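Local atomic coordinates of replication initiation and membrane attachment protein (Geobacillus stearothermophilus 10, PDB entry 5WTN), a protein that forms a tetramer that binds a primosomal re-initiation protein and probably acts in the primosome during bacterial DNA replication. Residues T31-P36 and I138-F143; H95-E98 and P102-F105. All coordinates share one frame; numbering follows the deposited sequence.

Contact 1: residues T31-P36 and I138-F143; sequences TLLYQP and IQLSNF
Apolar helix-to-helix packing, with L140 set between L32 and L33, joins the second half of helix 24-38 to helix 134-143. It is a compact instance of how two helices can be joined by apolar side chains, chiefly leucines. The axes of the two short segments approach to 11.0 Å, with N-to-C directions 138° apart, so these segments run obliquely antiparallel and side chains bridge the gap. L140 takes part in two of the three residue pairs, and both its methyl branches are used. CD2 of L140 meets CB of L32 at 3.8 Å, while CD1 of L140 lies 4.0 Å from CD2 of L33. As they meet, the L33 and L140 side chains slide past each other in opposite directions. The same L140 CD1 also rests 3.4 Å from the backbone oxygen O of L32, a van der Waals neighbour. About one helical turn after L140, F143 also meets L32. With CG opposite the backbone N (chi1 -179°), F143 places its CE2 4.2 Å from CD1 of L32, which approaches the ring obliquely, the two side chains crossing at about a right angle. Helices 115-119 and 122-132 close the flank of L33 through F118, F119 and L128, and L55 of the second subunit packs on both L140 and F143, placing this small core where helix 134-143 meets a neighbouring chain.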
loop_
_atom_site.group_PDB
_atom_site.type_symbol
_atom_site.label_atom_id
_atom_site.label_comp_id
_atom_site.label_asym_id
_atom_site.label_seq_id
_atom_site.Cartn_x
_atom_site.Cartn_y
_atom_site.Cartn_z
ATOM N N THR A 31 -7.468 -11.563 -5.051
ATOM C CA THR A 31 -6.716 -12.760 -5.318
ATOM C C THR A 31 -7.299 -13.973 -4.634
ATOM O O THR A 31 -7.245 -15.066 -5.199
ATOM C CB THR A 31 -5.276 -12.607 -4.904
ATOM O OG1 THR A 31 -4.788 -11.347 -5.380
ATOM C CG2 THR A 31 -4.443 -13.735 -5.490
ATOM N N LEU A 32 -7.798 -13.798 -3.408
ATOM C CA LEU A 32 -8.273 -14.940 -2.629
ATOM C C LEU A 32 -9.762 -15.235 -2.620
ATOM O O LEU A 32 -10.171 -16.324 -2.242
ATOM C CB LEU A 32 -7.775 -14.836 -1.198
ATOM C CG LEU A 32 -6.288 -14.539 -1.085
ATOM C CD1 LEU A 32 -5.932 -14.440 0.375
ATOM C CD2 LEU A 32 -5.483 -15.626 -1.756
ATOM N N LEU A 33 -10.580 -14.292 -3.052
ATOM C CA LEU A 33 -12.030 -14.424 -2.847
ATOM C C LEU A 33 -12.748 -14.398 -4.188
ATOM O O LEU A 33 -13.569 -15.261 -4.509
ATOM C CB LEU A 33 -12.583 -13.369 -1.879
ATOM C CG LEU A 33 -12.154 -13.444 -0.411
ATOM C CD1 LEU A 33 -12.897 -12.389 0.373
ATOM C CD2 LEU A 33 -12.385 -14.821 0.169
ATOM N N TYR A 34 -12.485 -13.337 -4.931
ATOM C CA TYR A 34 -12.972 -13.227 -6.280
ATOM C C TYR A 34 -12.339 -14.172 -7.283
ATOM O O TYR A 34 -13.024 -14.649 -8.171
ATOM C CB TYR A 34 -12.792 -11.806 -6.756
ATOM C CG TYR A 34 -13.842 -10.883 -6.226
ATOM C CD1 TYR A 34 -13.768 -10.393 -4.946
ATOM C CD2 TYR A 34 -14.900 -10.477 -7.028
ATOM C CE1 TYR A 34 -14.731 -9.524 -4.469
ATOM C CE2 TYR A 34 -15.855 -9.604 -6.559
ATOM C CZ TYR A 34 -15.765 -9.136 -5.277
ATOM O OH TYR A 34 -16.716 -8.279 -4.812
ATOM N N GLN A 35 -11.042 -14.428 -7.171
ATOM C CA GLN A 35 -10.366 -15.212 -8.206
ATOM C C GLN A 35 -10.907 -16.612 -8.376
ATOM O O GLN A 35 -11.102 -17.032 -9.492
ATOM C CB GLN A 35 -8.858 -15.259 -8.015
ATOM C CG GLN A 35 -8.107 -15.664 -9.280
ATOM C CD GLN A 35 -6.632 -15.929 -9.012
ATOM O OE1 GLN A 35 -5.885 -16.375 -9.891
ATOM N NE2 GLN A 35 -6.204 -15.642 -7.808
ATOM N N PRO A 36 -11.156 -17.341 -7.270
ATOM C CA PRO A 36 -11.769 -18.662 -7.490
ATOM C C PRO A 36 -13.092 -18.608 -8.269
ATOM O O PRO A 36 -13.410 -19.543 -9.002
ATOM C CB PRO A 36 -12.007 -19.167 -6.076
ATOM C CG PRO A 36 -10.895 -18.557 -5.300
ATOM C CD PRO A 36 -10.731 -17.171 -5.868
ATOM N N ILE A 138 -12.728 -22.042 5.219
ATOM C CA ILE A 138 -12.610 -21.596 6.598
ATOM C C ILE A 138 -11.324 -20.800 6.824
ATOM O O ILE A 138 -11.299 -19.838 7.611
ATOM C CB ILE A 138 -12.711 -22.781 7.588
ATOM C CG1 ILE A 138 -14.094 -23.433 7.479
ATOM C CG2 ILE A 138 -12.455 -22.331 9.027
ATOM C CD1 ILE A 138 -14.391 -24.431 8.565
ATOM N N GLN A 139 -10.256 -21.204 6.144
ATOM C CA GLN A 139 -8.978 -20.509 6.250
ATOM C C GLN A 139 -9.113 -19.096 5.699
ATOM O O GLN A 139 -8.548 -18.146 6.240
ATOM C CB GLN A 139 -7.888 -21.269 5.494
ATOM C CG GLN A 139 -7.694 -22.703 5.959
ATOM C CD GLN A 139 -6.316 -23.241 5.629
ATOM O OE1 GLN A 139 -5.403 -22.483 5.301
ATOM N NE2 GLN A 139 -6.158 -24.556 5.716
ATOM N N LEU A 140 -9.874 -18.969 4.617
ATOM C CA LEU A 140 -10.141 -17.677 4.003
ATOM C C LEU A 140 -10.955 -16.810 4.953
ATOM O O LEU A 140 -10.602 -15.661 5.215
ATOM C CB LEU A 140 -10.887 -17.855 2.679
ATOM C CG LEU A 140 -10.077 -18.430 1.517
ATOM C CD1 LEU A 140 -10.933 -18.536 0.264
ATOM C CD2 LEU A 140 -8.838 -17.586 1.255
ATOM N N SER A 141 -12.044 -17.369 5.471
ATOM C CA SER A 141 -12.863 -16.653 6.442
ATOM C C SER A 141 -12.033 -16.152 7.620
ATOM O O SER A 141 -12.134 -14.987 8.005
ATOM C CB SER A 141 -14.001 -17.545 6.942
ATOM O OG SER A 141 -15.134 -16.772 7.300
ATOM N N ASN A 142 -11.217 -17.032 8.193
ATOM C CA ASN A 142 -10.399 -16.660 9.344
ATOM C C ASN A 142 -9.395 -15.580 8.999
ATOM O O ASN A 142 -9.258 -14.607 9.732
ATOM C CB ASN A 142 -9.669 -17.866 9.926
ATOM C CG ASN A 142 -10.598 -18.807 10.673
ATOM O OD1 ASN A 142 -11.631 -18.381 11.204
ATOM N ND2 ASN A 142 -10.240 -20.094 10.713
ATOM N N PHE A 143 -8.704 -15.762 7.879
ATOM C CA PHE A 143 -7.723 -14.808 7.397
ATOM C C PHE A 143 -8.304 -13.402 7.302
ATOM O O PHE A 143 -7.619 -12.410 7.577
ATOM C CB PHE A 143 -7.239 -15.263 6.026
ATOM C CG PHE A 143 -6.205 -14.371 5.417
ATOM C CD1 PHE A 143 -4.867 -14.606 5.648
ATOM C CD2 PHE A 143 -6.571 -13.297 4.599
ATOM C CE1 PHE A 143 -3.890 -13.782 5.084
ATOM C CE2 PHE A 143 -5.601 -12.467 4.040
ATOM C CZ PHE A 143 -4.256 -12.714 4.284
#

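Contact 2: residues H95-E98 and P102-F105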
loop_
_atom_site.group_PDB
_atom_site.type_symbol
_atom_site.label_atom_id
_atom_site.label_comp_id
_atom_site.label_asym_id
_atom_site.label_seq_id
_atom_site.Cartn_x
_atom_site.Cartn_y
_atom_site.Cartn_z
ATOM N N HIS A 95 -19.757 5.764 -25.534
ATOM C CA HIS A 95 -20.033 7.114 -25.999
ATOM C C HIS A 95 -20.998 7.072 -27.161
ATOM O O HIS A 95 -20.852 6.234 -28.058
ATOM C CB HIS A 95 -18.760 7.830 -26.438
ATOM C CG HIS A 95 -18.956 9.292 -26.706
ATOM N ND1 HIS A 95 -19.474 9.769 -27.889
ATOM C CD2 HIS A 95 -18.698 10.380 -25.943
ATOM C CE1 HIS A 95 -19.530 11.087 -27.844
ATOM N NE2 HIS A 95 -19.065 11.485 -26.673
ATOM N N ALA A 96 -21.957 8.003 -27.143
ATOM C CA ALA A 96 -23.009 8.095 -28.157
ATOM C C ALA A 96 -22.370 8.160 -29.531
ATOM O O ALA A 96 -21.558 9.048 -29.801
ATOM C CB ALA A 96 -23.864 9.336 -27.916
ATOM N N LYS A 97 -22.758 7.247 -30.413
ATOM C CA LYS A 97 -21.938 6.999 -31.590
ATOM C C LYS A 97 -22.099 8.075 -32.659
ATOM O O LYS A 97 -23.193 8.299 -33.182
ATOM C CB LYS A 97 -22.224 5.606 -32.171
ATOM C CG LYS A 97 -21.801 4.421 -31.274
ATOM C CD LYS A 97 -22.952 3.913 -30.383
ATOM C CE LYS A 97 -22.635 2.547 -29.759
ATOM N NZ LYS A 97 -23.734 2.046 -28.869
ATOM N N GLU A 98 -20.990 8.752 -32.952
ATOM C CA GLU A 98 -20.905 9.703 -34.058
ATOM C C GLU A 98 -19.530 9.585 -34.750
ATOM O O GLU A 98 -18.492 9.689 -34.090
ATOM C CB GLU A 98 -21.169 11.146 -33.574
ATOM C CG GLU A 98 -22.602 11.399 -33.053
ATOM C CD GLU A 98 -22.886 12.855 -32.682
ATOM O OE1 GLU A 98 -22.184 13.762 -33.185
ATOM O OE2 GLU A 98 -23.825 13.089 -31.886
ATOM N N PRO A 102 -14.976 4.983 -34.884
ATOM C CA PRO A 102 -14.818 3.895 -33.909
ATOM C C PRO A 102 -15.439 4.254 -32.537
ATOM O O PRO A 102 -15.436 5.431 -32.135
ATOM C CB PRO A 102 -13.289 3.735 -33.798
ATOM C CG PRO A 102 -12.717 4.535 -34.946
ATOM C CD PRO A 102 -13.694 5.655 -35.140
ATOM N N LYS A 103 -15.909 3.240 -31.813
ATOM C CA LYS A 103 -16.544 3.426 -30.513
ATOM C C LYS A 103 -15.596 3.977 -29.427
ATOM O O LYS A 103 -14.374 3.753 -29.458
ATOM C CB LYS A 103 -17.123 2.098 -30.029
ATOM C CG LYS A 103 -18.331 1.577 -30.777
ATOM C CD LYS A 103 -18.637 0.189 -30.252
ATOM C CE LYS A 103 -20.005 -0.329 -30.631
ATOM N NZ LYS A 103 -20.179 -1.675 -30.002
ATOM N N LEU A 104 -16.168 4.689 -28.460
ATOM C CA LEU A 104 -15.402 5.137 -27.296
ATOM C C LEU A 104 -15.969 4.552 -25.987
ATOM O O LEU A 104 -17.066 4.915 -25.576
ATOM C CB LEU A 104 -15.385 6.666 -27.227
ATOM C CG LEU A 104 -14.747 7.296 -25.986
ATOM C CD1 LEU A 104 -13.300 6.863 -25.838
ATOM C CD2 LEU A 104 -14.857 8.806 -26.027
ATOM N N PHE A 105 -15.214 3.667 -25.338
ATOM C CA PHE A 105 -15.641 3.054 -24.075
ATOM C C PHE A 105 -15.125 3.781 -22.841
ATOM O O PHE A 105 -14.002 4.283 -22.834
ATOM C CB PHE A 105 -15.159 1.612 -23.996
ATOM C CG PHE A 105 -15.817 0.721 -24.974
ATOM C CD1 PHE A 105 -17.042 0.157 -24.690
ATOM C CD2 PHE A 105 -15.227 0.462 -26.203
ATOM C CE1 PHE A 105 -17.668 -0.673 -25.599
ATOM C CE2 PHE A 105 -15.853 -0.364 -27.127
ATOM C CZ PHE A 105 -17.076 -0.932 -26.821
#
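H95 and L104 face each other where the strands 90-95 and 104-109 part into their connecting loop, an antiparallel hairpin that illustrates how a strand end is fastened. Between these two segments the backbone link runs from H95 N to L104 O, 2.8 Å. From there the H95 side chain can be followed outward. CB of H95 lies 3.7 Å from CB of L104. CG and CD2 of H95 both come to 4.2 Å from the L104 methyl CD2, which approaches the ring obliquely. On another part of the ring, H95 ND1 donates to A96 O at 2.9 Å from above the carbonyl plane, and F154 of the third subunit meets the imidazole edge-to-face. Replacing the imidazole with the methyl of an alanine is likely to leave that F154 without its aromatic partner and A96 O without the ND1 donor. Further along, K97 bends at chi2 (94°), which brings its CE to 4.0 Å from CE of K103. K97 NZ and K103 NZ stand 5.3 Å apart, not in contact, and K103 NZ is engaged by the backbone O of E7. The lysines thus meet through their aliphatic methylenes, while any repulsion is probably lessened at this surface site by solvent.

How the contacts relate
The two contacts operate at different ranges of the chain and at separate ends of its N-terminal part. Contact 1 brings together segments 102 residues apart, and the hairpin of contact 2, whose segments are only a few residues apart, lies within the sequence so enclosed. Their centres are 38 Å apart and their nearest atoms about 21 Å, so they do not touch. Each lies at a subunit boundary, but a different one: contact 1 adjoins the second subunit, whereas at H95 the sheet runs on into an antiparallel strand of the third. Each thus lies at an interface of the tetramer, one beside packed helices and one in a continued sheet.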